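Local coordinates for protein TP_0956 (Treponema pallidum subsp. pallidum, PDB 3U64) that serves as the tetratricopeptide-repeat T-component of a TRAP transporter, a lipoprotein that probably engages its partner proteins through its helical repeat scaffold, at the interface of chains A and B. Coordinates in Å, arbitrary orientation; residue numbers count along the deposited sequence, not the author numbering. Chains: chain A/B, Protein TP_0956.

The interface of chains A and B. Residues chain A 49-50, 53-54, 57; chain B 31, 34-35, 43, 47, 51.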
loop_
_atom_site.group_PDB
_atom_site.type_symbol
_atom_site.label_atom_id
_atom_site.label_comp_id
_atom_site.label_asym_id
_atom_site.label_seq_id
_atom_site.Cartn_x
_atom_site.Cartn_y
_atom_site.Cartn_z
ATOM N N PRO A 49 -5.537 -3.638 -1.840
ATOM C CA PRO A 49 -6.366 -2.464 -2.165
ATOM C C PRO A 49 -6.444 -2.071 -3.659
ATOM O O PRO A 49 -7.565 -1.906 -4.155
ATOM C CB PRO A 49 -5.748 -1.348 -1.315
ATOM C CG PRO A 49 -5.174 -2.089 -0.116
ATOM C CD PRO A 49 -4.620 -3.367 -0.712
ATOM N N LEU A 50 -5.327 -1.909 -4.365
ATOM C CA LEU A 50 -5.435 -1.524 -5.781
ATOM C C LEU A 50 -6.120 -2.613 -6.586
ATOM O O LEU A 50 -6.888 -2.322 -7.492
ATOM C CB LEU A 50 -4.086 -1.158 -6.400
ATOM C CG LEU A 50 -4.080 -0.674 -7.857
ATOM C CD1 LEU A 50 -5.117 0.445 -8.156
ATOM C CD2 LEU A 50 -2.677 -0.211 -8.230
ATOM N N LYS A 53 -9.636 -2.170 -6.312
ATOM C CA LYS A 53 -10.023 -1.027 -7.119
ATOM C C LYS A 53 -10.093 -1.370 -8.606
ATOM O O LYS A 53 -11.027 -0.959 -9.295
ATOM C CB LYS A 53 -9.107 0.155 -6.834
ATOM C CG LYS A 53 -9.348 0.776 -5.454
ATOM C CD LYS A 53 -10.527 1.719 -5.535
ATOM C CE LYS A 53 -11.544 1.443 -4.457
ATOM N NZ LYS A 53 -12.883 1.997 -4.865
ATOM N N VAL A 54 -9.133 -2.149 -9.094
ATOM C CA VAL A 54 -9.155 -2.566 -10.495
ATOM C C VAL A 54 -10.351 -3.456 -10.814
ATOM O O VAL A 54 -11.038 -3.247 -11.817
ATOM C CB VAL A 54 -7.847 -3.257 -10.911
ATOM C CG1 VAL A 54 -8.005 -3.913 -12.269
ATOM C CG2 VAL A 54 -6.703 -2.230 -10.944
ATOM N N ALA A 57 -13.416 -1.371 -10.912
ATOM C CA ALA A 57 -13.547 -0.601 -12.148
ATOM C C ALA A 57 -13.972 -1.495 -13.334
ATOM O O ALA A 57 -14.815 -1.115 -14.149
ATOM C CB ALA A 57 -12.250 0.151 -12.464
ATOM N N PHE B 31 -11.910 4.766 -14.777
ATOM C CA PHE B 31 -11.162 4.169 -13.683
ATOM C C PHE B 31 -11.093 5.170 -12.528
ATOM O O PHE B 31 -10.935 4.802 -11.357
ATOM C CB PHE B 31 -9.756 3.838 -14.210
ATOM C CG PHE B 31 -8.777 3.346 -13.165
ATOM C CD1 PHE B 31 -9.098 2.287 -12.330
ATOM C CD2 PHE B 31 -7.507 3.909 -13.070
ATOM C CE1 PHE B 31 -8.181 1.816 -11.385
ATOM C CE2 PHE B 31 -6.581 3.448 -12.131
ATOM C CZ PHE B 31 -6.921 2.398 -11.285
ATOM N N VAL B 34 -13.948 5.019 -9.609
ATOM C CA VAL B 34 -13.762 4.166 -8.441
ATOM C C VAL B 34 -12.952 4.823 -7.341
ATOM O O VAL B 34 -13.023 4.401 -6.190
ATOM C CB VAL B 34 -13.199 2.769 -8.795
ATOM C CG1 VAL B 34 -14.148 2.069 -9.752
ATOM C CG2 VAL B 34 -11.808 2.859 -9.387
ATOM N N PHE B 35 -12.192 5.865 -7.686
ATOM C CA PHE B 35 -11.483 6.637 -6.672
ATOM C C PHE B 35 -12.308 7.836 -6.213
ATOM O O PHE B 35 -12.458 8.046 -5.017
ATOM C CB PHE B 35 -10.077 7.058 -7.138
ATOM C CG PHE B 35 -9.150 5.894 -7.357
ATOM C CD1 PHE B 35 -8.375 5.400 -6.323
ATOM C CD2 PHE B 35 -9.084 5.264 -8.587
ATOM C CE1 PHE B 35 -7.545 4.298 -6.515
ATOM C CE2 PHE B 35 -8.246 4.169 -8.782
ATOM C CZ PHE B 35 -7.483 3.689 -7.748
ATOM N N LEU B 43 -8.550 2.848 1.690
ATOM C CA LEU B 43 -8.437 2.115 0.429
ATOM C C LEU B 43 -7.800 2.984 -0.653
ATOM O O LEU B 43 -6.969 2.516 -1.432
ATOM C CB LEU B 43 -9.805 1.616 -0.057
ATOM C CG LEU B 43 -10.330 0.363 0.637
ATOM C CD1 LEU B 43 -11.769 0.076 0.242
ATOM C CD2 LEU B 43 -9.432 -0.803 0.306
ATOM N N SER B 47 -3.945 2.515 -2.319
ATOM C CA SER B 47 -3.880 2.131 -3.727
ATOM C C SER B 47 -3.312 3.217 -4.624
ATOM O O SER B 47 -2.770 2.919 -5.676
ATOM C CB SER B 47 -5.244 1.632 -4.240
ATOM O OG SER B 47 -6.277 2.544 -3.939
ATOM N N VAL B 51 -0.546 3.618 -8.648
ATOM C CA VAL B 51 -1.197 4.401 -9.701
ATOM C C VAL B 51 -0.360 5.625 -10.114
ATOM O O VAL B 51 -0.136 5.877 -11.306
ATOM C CB VAL B 51 -2.587 4.854 -9.237
ATOM C CG1 VAL B 51 -3.232 5.760 -10.262
ATOM C CG2 VAL B 51 -3.464 3.622 -8.976
#
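Helix 41-61 of chain A lies against the same helix of chain B and against the short helix 33-36 with B:Phe31 just before it. The interface as a whole is not an exact two-fold, and in this patch the chains present different residues; the deposited assembly holds three copies, and whether this packing is biological cannot be told from the structure alone. The closest carbon contact across the patch is between the helices, B:Ser47 CB lying 3.5 Å from the backbone CA of A:Leu50. The A:Leu50 side chain, its CG anti to the backbone N (chi1 -177°), crosses B:Val51 obliquely, CD1 lying 3.7 Å from CG2 of that valine and also touching the ring tip, CZ, of B:Phe35. One turn on, A:Lys53 bends at chi2 and chi3 (-82° and 129°), so that its CD sits over the rim of one face of the B:Phe35 ring. From there the amine NZ donates a 2.7 Å hydrogen bond to the backbone O of B:Val34, approaching from above the carbonyl plane. A:Ala57 ends the row: its CA meets CG1 of B:Val34 at 3.6 Å, while its CB comes in the ring plane to the edge of B:Phe31, 3.8 Å from CD1. At the other end A:Pro49 CB lies loosely against B:Leu43 CD2. Behind this layer the B:Phe35 ring stands edge-on to a face of B:Phe31, CE2 above that face near its rim and CE1 of B:Phe31 in the plane of the B:Phe35 ring. The B:Ser47 hydroxyl is turned back into its own helix, where OG donates to a lone pair of the B:Leu43 backbone O at 2.6 Å.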